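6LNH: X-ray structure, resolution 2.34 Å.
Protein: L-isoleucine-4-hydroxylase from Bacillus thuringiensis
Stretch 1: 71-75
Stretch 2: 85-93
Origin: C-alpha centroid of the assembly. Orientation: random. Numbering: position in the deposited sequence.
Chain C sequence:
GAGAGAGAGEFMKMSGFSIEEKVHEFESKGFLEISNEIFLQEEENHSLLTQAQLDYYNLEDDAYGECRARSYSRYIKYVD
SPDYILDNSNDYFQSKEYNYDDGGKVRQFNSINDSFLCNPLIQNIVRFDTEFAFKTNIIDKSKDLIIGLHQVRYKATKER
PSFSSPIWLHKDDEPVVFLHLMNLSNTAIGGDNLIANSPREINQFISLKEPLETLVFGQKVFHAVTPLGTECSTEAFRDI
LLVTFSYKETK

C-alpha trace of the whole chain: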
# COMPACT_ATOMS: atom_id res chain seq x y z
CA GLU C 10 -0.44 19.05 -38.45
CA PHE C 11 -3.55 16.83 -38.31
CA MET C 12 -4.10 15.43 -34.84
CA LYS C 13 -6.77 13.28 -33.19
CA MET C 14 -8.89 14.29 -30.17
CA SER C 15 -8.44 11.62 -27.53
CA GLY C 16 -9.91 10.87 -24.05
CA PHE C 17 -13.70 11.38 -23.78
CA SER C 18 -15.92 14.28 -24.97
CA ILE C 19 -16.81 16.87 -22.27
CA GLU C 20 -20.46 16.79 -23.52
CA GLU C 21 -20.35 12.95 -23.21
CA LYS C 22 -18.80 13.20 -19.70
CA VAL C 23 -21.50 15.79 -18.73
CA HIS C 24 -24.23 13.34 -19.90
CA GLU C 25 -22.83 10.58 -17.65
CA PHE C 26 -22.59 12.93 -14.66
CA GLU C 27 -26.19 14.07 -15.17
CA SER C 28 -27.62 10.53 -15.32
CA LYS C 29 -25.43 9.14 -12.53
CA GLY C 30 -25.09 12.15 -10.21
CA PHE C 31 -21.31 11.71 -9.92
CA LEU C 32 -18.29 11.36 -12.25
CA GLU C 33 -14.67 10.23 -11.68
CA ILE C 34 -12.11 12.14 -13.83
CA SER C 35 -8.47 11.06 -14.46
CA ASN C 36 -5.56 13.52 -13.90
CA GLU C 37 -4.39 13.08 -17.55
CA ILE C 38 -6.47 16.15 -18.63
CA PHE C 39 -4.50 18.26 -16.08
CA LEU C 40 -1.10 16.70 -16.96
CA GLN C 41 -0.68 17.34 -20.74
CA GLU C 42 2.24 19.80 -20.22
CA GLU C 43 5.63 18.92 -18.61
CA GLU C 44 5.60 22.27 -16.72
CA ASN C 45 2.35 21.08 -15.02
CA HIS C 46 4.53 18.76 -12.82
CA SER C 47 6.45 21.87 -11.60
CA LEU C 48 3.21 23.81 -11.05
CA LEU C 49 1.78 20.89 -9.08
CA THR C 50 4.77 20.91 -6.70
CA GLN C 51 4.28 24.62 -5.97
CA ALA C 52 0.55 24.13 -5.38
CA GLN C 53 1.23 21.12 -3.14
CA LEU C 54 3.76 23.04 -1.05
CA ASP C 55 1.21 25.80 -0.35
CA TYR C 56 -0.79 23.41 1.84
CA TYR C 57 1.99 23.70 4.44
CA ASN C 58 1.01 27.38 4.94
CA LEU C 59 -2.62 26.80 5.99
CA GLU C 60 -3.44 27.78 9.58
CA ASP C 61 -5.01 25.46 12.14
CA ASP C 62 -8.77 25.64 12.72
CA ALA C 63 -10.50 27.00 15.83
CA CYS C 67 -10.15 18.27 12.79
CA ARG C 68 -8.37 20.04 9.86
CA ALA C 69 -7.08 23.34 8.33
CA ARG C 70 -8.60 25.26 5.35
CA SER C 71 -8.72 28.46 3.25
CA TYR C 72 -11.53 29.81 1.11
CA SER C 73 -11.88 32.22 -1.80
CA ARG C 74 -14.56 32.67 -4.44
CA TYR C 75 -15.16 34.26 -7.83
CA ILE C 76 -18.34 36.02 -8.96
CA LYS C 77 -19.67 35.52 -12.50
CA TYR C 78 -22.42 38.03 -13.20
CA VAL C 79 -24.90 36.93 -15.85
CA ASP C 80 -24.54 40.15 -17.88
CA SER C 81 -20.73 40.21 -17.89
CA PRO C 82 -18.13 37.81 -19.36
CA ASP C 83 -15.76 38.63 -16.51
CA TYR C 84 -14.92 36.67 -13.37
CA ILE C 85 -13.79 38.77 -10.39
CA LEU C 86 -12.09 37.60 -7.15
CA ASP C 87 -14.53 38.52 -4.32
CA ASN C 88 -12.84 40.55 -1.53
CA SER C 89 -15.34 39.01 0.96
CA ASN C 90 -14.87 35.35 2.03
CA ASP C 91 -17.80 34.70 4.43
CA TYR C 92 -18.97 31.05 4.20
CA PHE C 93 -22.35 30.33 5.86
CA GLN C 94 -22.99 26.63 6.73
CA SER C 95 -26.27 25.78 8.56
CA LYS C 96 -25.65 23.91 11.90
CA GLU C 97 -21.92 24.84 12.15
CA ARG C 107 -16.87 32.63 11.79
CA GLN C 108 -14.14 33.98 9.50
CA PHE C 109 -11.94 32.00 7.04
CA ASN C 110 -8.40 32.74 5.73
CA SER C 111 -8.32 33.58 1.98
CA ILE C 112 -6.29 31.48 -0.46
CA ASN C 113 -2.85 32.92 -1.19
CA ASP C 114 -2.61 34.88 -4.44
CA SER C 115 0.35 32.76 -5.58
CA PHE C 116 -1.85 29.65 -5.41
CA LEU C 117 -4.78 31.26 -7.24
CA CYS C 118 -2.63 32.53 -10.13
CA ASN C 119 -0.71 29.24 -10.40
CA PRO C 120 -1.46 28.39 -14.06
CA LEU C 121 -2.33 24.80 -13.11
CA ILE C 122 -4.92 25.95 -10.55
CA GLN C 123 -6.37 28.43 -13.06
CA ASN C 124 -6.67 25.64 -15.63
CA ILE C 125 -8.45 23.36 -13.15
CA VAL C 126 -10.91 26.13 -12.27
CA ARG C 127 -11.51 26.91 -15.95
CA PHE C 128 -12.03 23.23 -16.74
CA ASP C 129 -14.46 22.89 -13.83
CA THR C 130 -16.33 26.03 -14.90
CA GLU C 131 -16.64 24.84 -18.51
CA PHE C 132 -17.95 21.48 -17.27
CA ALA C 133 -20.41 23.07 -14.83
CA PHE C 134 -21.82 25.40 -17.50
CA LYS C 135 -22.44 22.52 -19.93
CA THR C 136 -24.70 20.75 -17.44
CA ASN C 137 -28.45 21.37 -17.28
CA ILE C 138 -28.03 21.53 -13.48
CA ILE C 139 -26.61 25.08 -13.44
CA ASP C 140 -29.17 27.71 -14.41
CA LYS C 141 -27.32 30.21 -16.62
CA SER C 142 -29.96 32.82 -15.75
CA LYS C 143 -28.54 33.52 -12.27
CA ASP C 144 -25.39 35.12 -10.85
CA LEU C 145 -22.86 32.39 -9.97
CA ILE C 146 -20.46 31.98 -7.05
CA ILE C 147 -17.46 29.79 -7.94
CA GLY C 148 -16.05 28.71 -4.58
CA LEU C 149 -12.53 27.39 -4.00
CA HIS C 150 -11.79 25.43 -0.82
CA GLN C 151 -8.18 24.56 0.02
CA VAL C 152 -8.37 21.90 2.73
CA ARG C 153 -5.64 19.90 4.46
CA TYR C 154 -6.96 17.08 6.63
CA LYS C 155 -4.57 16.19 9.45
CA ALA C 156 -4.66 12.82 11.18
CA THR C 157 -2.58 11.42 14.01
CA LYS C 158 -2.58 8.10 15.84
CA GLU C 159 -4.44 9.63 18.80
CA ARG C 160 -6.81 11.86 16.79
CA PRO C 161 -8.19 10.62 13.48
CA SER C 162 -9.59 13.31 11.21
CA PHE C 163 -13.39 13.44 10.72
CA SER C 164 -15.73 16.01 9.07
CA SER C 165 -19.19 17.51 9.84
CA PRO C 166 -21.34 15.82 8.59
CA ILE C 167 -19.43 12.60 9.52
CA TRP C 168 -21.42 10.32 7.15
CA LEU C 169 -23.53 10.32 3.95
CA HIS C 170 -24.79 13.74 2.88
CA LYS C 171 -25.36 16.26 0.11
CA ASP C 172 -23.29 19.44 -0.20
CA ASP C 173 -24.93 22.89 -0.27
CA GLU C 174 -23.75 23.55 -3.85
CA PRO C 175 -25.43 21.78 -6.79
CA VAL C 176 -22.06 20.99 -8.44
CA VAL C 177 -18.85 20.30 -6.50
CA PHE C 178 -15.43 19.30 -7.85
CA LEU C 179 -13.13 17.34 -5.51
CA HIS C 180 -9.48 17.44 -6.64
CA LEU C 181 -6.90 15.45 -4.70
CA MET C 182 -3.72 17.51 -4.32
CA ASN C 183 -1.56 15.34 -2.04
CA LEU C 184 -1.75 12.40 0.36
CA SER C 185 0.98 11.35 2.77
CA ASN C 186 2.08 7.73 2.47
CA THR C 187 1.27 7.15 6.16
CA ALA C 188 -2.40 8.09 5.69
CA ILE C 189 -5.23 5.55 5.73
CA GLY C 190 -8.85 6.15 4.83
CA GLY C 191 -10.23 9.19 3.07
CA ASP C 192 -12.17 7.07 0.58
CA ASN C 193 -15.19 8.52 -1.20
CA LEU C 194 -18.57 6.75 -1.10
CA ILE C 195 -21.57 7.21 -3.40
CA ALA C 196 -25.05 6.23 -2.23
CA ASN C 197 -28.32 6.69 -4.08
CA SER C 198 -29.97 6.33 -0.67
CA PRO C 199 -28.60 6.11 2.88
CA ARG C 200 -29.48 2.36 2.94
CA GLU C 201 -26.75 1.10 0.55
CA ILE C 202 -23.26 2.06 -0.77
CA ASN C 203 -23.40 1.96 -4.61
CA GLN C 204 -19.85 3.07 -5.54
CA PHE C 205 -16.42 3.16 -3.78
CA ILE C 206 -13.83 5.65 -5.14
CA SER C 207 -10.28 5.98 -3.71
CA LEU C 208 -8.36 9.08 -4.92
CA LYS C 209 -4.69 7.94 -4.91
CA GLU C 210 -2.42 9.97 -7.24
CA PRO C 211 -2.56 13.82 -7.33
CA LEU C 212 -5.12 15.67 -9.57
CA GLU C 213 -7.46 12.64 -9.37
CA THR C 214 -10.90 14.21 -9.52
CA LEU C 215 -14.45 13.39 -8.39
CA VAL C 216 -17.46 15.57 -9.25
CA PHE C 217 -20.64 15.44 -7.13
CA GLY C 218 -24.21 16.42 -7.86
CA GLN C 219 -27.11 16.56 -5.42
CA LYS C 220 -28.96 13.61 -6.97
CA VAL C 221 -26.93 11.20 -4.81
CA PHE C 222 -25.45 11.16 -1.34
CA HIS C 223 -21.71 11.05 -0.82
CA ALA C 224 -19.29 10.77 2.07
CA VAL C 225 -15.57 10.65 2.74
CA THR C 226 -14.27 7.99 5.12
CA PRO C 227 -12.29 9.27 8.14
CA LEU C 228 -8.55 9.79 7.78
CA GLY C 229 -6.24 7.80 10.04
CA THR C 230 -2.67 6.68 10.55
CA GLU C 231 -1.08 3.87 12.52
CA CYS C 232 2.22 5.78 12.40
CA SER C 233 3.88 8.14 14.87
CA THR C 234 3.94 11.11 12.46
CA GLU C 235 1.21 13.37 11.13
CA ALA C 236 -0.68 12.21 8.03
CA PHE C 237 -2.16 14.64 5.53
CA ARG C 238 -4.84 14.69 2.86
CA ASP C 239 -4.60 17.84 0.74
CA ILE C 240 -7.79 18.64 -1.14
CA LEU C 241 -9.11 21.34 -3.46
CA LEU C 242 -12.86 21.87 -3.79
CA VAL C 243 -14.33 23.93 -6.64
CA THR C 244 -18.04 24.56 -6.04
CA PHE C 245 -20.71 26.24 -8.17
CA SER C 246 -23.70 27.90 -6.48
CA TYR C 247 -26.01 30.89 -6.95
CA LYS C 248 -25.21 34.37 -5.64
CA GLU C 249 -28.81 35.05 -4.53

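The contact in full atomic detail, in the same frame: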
# COMPACT_ATOMS: atom_id res chain seq x y z
N SER C 71 -8.69 27.10 3.78
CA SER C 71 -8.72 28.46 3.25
C SER C 71 -9.81 28.51 2.19
O SER C 71 -10.12 27.50 1.55
CB SER C 71 -7.38 28.87 2.64
OG SER C 71 -6.42 29.14 3.65
N TYR C 72 -10.41 29.68 2.02
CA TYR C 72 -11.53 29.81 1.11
C TYR C 72 -11.44 31.12 0.34
O TYR C 72 -11.11 32.17 0.91
CB TYR C 72 -12.85 29.73 1.90
CG TYR C 72 -14.12 30.08 1.14
CD1 TYR C 72 -14.50 29.36 0.02
CD2 TYR C 72 -14.95 31.10 1.57
CE1 TYR C 72 -15.67 29.66 -0.66
CE2 TYR C 72 -16.12 31.41 0.90
CZ TYR C 72 -16.47 30.69 -0.22
OH TYR C 72 -17.63 30.99 -0.89
N SER C 73 -11.73 31.05 -0.96
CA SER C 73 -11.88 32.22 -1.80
C SER C 73 -12.89 31.86 -2.89
O SER C 73 -13.10 30.69 -3.20
CB SER C 73 -10.55 32.65 -2.42
OG SER C 73 -9.67 33.16 -1.43
N ARG C 74 -13.50 32.89 -3.47
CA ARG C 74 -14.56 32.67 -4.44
C ARG C 74 -14.50 33.73 -5.53
O ARG C 74 -14.03 34.85 -5.32
CB ARG C 74 -15.94 32.68 -3.79
CG ARG C 74 -16.23 33.90 -2.94
CD ARG C 74 -17.70 33.95 -2.55
NE ARG C 74 -18.03 35.15 -1.79
CZ ARG C 74 -18.32 35.17 -0.50
NH1 ARG C 74 -18.33 34.04 0.20
NH2 ARG C 74 -18.61 36.31 0.11
N TYR C 75 -14.98 33.35 -6.71
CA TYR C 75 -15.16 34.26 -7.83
C TYR C 75 -16.65 34.51 -8.04
O TYR C 75 -17.49 33.66 -7.71
CB TYR C 75 -14.54 33.70 -9.11
CG TYR C 75 -13.04 33.55 -9.07
CD1 TYR C 75 -12.21 34.63 -9.35
CD2 TYR C 75 -12.45 32.34 -8.75
CE1 TYR C 75 -10.83 34.50 -9.31
CE2 TYR C 75 -11.07 32.20 -8.71
CZ TYR C 75 -10.27 33.28 -8.99
OH TYR C 75 -8.90 33.15 -8.95
N ILE C 85 -14.59 37.91 -11.31
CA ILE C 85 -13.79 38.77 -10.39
C ILE C 85 -13.60 38.06 -9.05
O ILE C 85 -14.53 37.38 -8.59
CB ILE C 85 -14.46 40.15 -10.23
CG1 ILE C 85 -15.97 40.03 -10.04
CG2 ILE C 85 -14.12 41.04 -11.41
CD1 ILE C 85 -16.62 41.27 -9.48
N LEU C 86 -12.41 38.20 -8.47
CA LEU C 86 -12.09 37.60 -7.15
C LEU C 86 -12.80 38.42 -6.07
O LEU C 86 -12.46 39.60 -5.91
CB LEU C 86 -10.57 37.65 -6.96
CG LEU C 86 -10.02 36.76 -5.84
CD1 LEU C 86 -9.98 37.52 -4.53
CD2 LEU C 86 -10.84 35.49 -5.71
N ASP C 87 -13.77 37.81 -5.39
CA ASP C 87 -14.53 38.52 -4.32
C ASP C 87 -13.56 38.90 -3.20
O ASP C 87 -12.68 38.09 -2.87
CB ASP C 87 -15.70 37.68 -3.82
CG ASP C 87 -16.70 38.47 -2.99
OD1 ASP C 87 -16.28 39.44 -2.34
OD2 ASP C 87 -17.89 38.10 -3.01
N ASN C 88 -13.71 40.10 -2.64
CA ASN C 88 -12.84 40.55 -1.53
C ASN C 88 -13.40 39.99 -0.22
O ASN C 88 -12.66 39.92 0.77
CB ASN C 88 -12.65 42.06 -1.50
CG ASN C 88 -13.93 42.81 -1.19
OD1 ASN C 88 -14.97 42.53 -1.78
ND2 ASN C 88 -13.85 43.77 -0.28
N SER C 89 -14.68 39.61 -0.23
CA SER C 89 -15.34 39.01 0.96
C SER C 89 -15.18 37.49 0.88
O SER C 89 -15.18 36.95 -0.24
CB SER C 89 -16.79 39.40 1.01
OG SER C 89 -17.22 39.52 2.36
N ASN C 90 -15.02 36.83 2.03
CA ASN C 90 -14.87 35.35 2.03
C ASN C 90 -15.69 34.75 3.17
O ASN C 90 -15.19 33.85 3.86
CB ASN C 90 -13.40 34.94 2.07
CG ASN C 90 -12.80 35.04 3.45
OD1 ASN C 90 -13.34 35.73 4.31
ND2 ASN C 90 -11.71 34.34 3.69
N ASP C 91 -16.92 35.25 3.37
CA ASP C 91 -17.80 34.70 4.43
C ASP C 91 -18.47 33.44 3.90
O ASP C 91 -19.09 33.51 2.82
CB ASP C 91 -18.81 35.74 4.91
CG ASP C 91 -19.29 36.67 3.81
OD1 ASP C 91 -19.68 36.16 2.74
OD2 ASP C 91 -19.27 37.90 4.04
N TYR C 92 -18.35 32.33 4.63
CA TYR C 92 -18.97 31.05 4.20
C TYR C 92 -20.00 30.61 5.24
O TYR C 92 -19.60 30.17 6.32
CB TYR C 92 -17.88 29.99 4.00
CG TYR C 92 -18.36 28.69 3.42
CD1 TYR C 92 -19.00 28.65 2.19
CD2 TYR C 92 -18.18 27.49 4.09
CE1 TYR C 92 -19.45 27.46 1.65
CE2 TYR C 92 -18.62 26.29 3.56
CZ TYR C 92 -19.26 26.28 2.33
OH TYR C 92 -19.70 25.10 1.80
N PHE C 93 -21.29 30.73 4.91
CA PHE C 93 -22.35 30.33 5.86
C PHE C 93 -22.73 28.86 5.65
O PHE C 93 -23.10 28.48 4.53
CB PHE C 93 -23.58 31.23 5.77
CG PHE C 93 -24.62 30.94 6.82
CD1 PHE C 93 -25.50 29.88 6.67
CD2 PHE C 93 -24.72 31.71 7.96
CE1 PHE C 93 -26.45 29.60 7.63
CE2 PHE C 93 -25.67 31.43 8.93
CZ PHE C 93 -26.54 30.38 8.76

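The most striking feature of this contact is how much of it depends on one side chain: the guanidinium of Arg74 reaches across to stretch 2, which pairs with the strand only near its start and continues as loop. Arg74 leaves the strand sideways, with chi1 in the p well and chi2 and chi3 both t, so its extended chain carries the charged end to its partners. NE of Arg74 donates to Asp87 OD2 at 3.2 Å, and NH2 of Arg74 to Asp91 OD1 at 2.8 Å; both hydrogen bonds belong to salt bridges. Between them in sequence the loop bends past the guanidinium, placing Ser89 O and Asn90 N over one of its faces. NH1 of Arg74 adds a hydrogen bond to the backbone atom Asp91 O at 2.8 Å, and also makes a weak one, 3.3 Å long, to OH of Tyr72. Arginine suits this position because its planar group offers several N-H donors in different directions, enough to bind two carboxylates and a carbonyl at once.

The acidic residues are themselves held in place. Asp87 OD1 accepts a hydrogen bond from Ser89 N at 2.7 Å, leaving OD2 for the arginine, while Asp91 OD2 accepts one from Ser89 OG at 3.1 Å. A short aspartate at each site thus ties the loop to itself as well as to the strand.

Where the backbones run side by side, Tyr75 and Leu86 form an antiparallel, non-hydrogen-bonded pair, their CA atoms 4.6 Å apart. Next to this pair, Asp87 N donates to Arg74 O at 3.0 Å, so Asp87 joins the strand through both main chain and side chain. Tyr75 CA also makes a C-H...O contact with Ile85 O at 3.3 Å. Since Tyr75 and Leu86 share a face of the sheet, the leucine can lay CD2 over the aromatic ring, 4.0 Å from its centroid; a branched aliphatic side chain supplies a methyl for this CH-pi contact, and the flat ring receives it.

At the other end, the buried Tyr72 points toward the loop. Its ring edge lies near Asn90 O, with CD2 of Tyr72 3.6 Å from that oxygen, and Tyr92 turns its own edge toward the Tyr72 face, the centroids 5.2 Å apart. Tyrosine serves doubly here, packing through its ring while its hydroxyl meets Arg74. Altogether 557 Å² is buried, with Arg74 contributing the largest share.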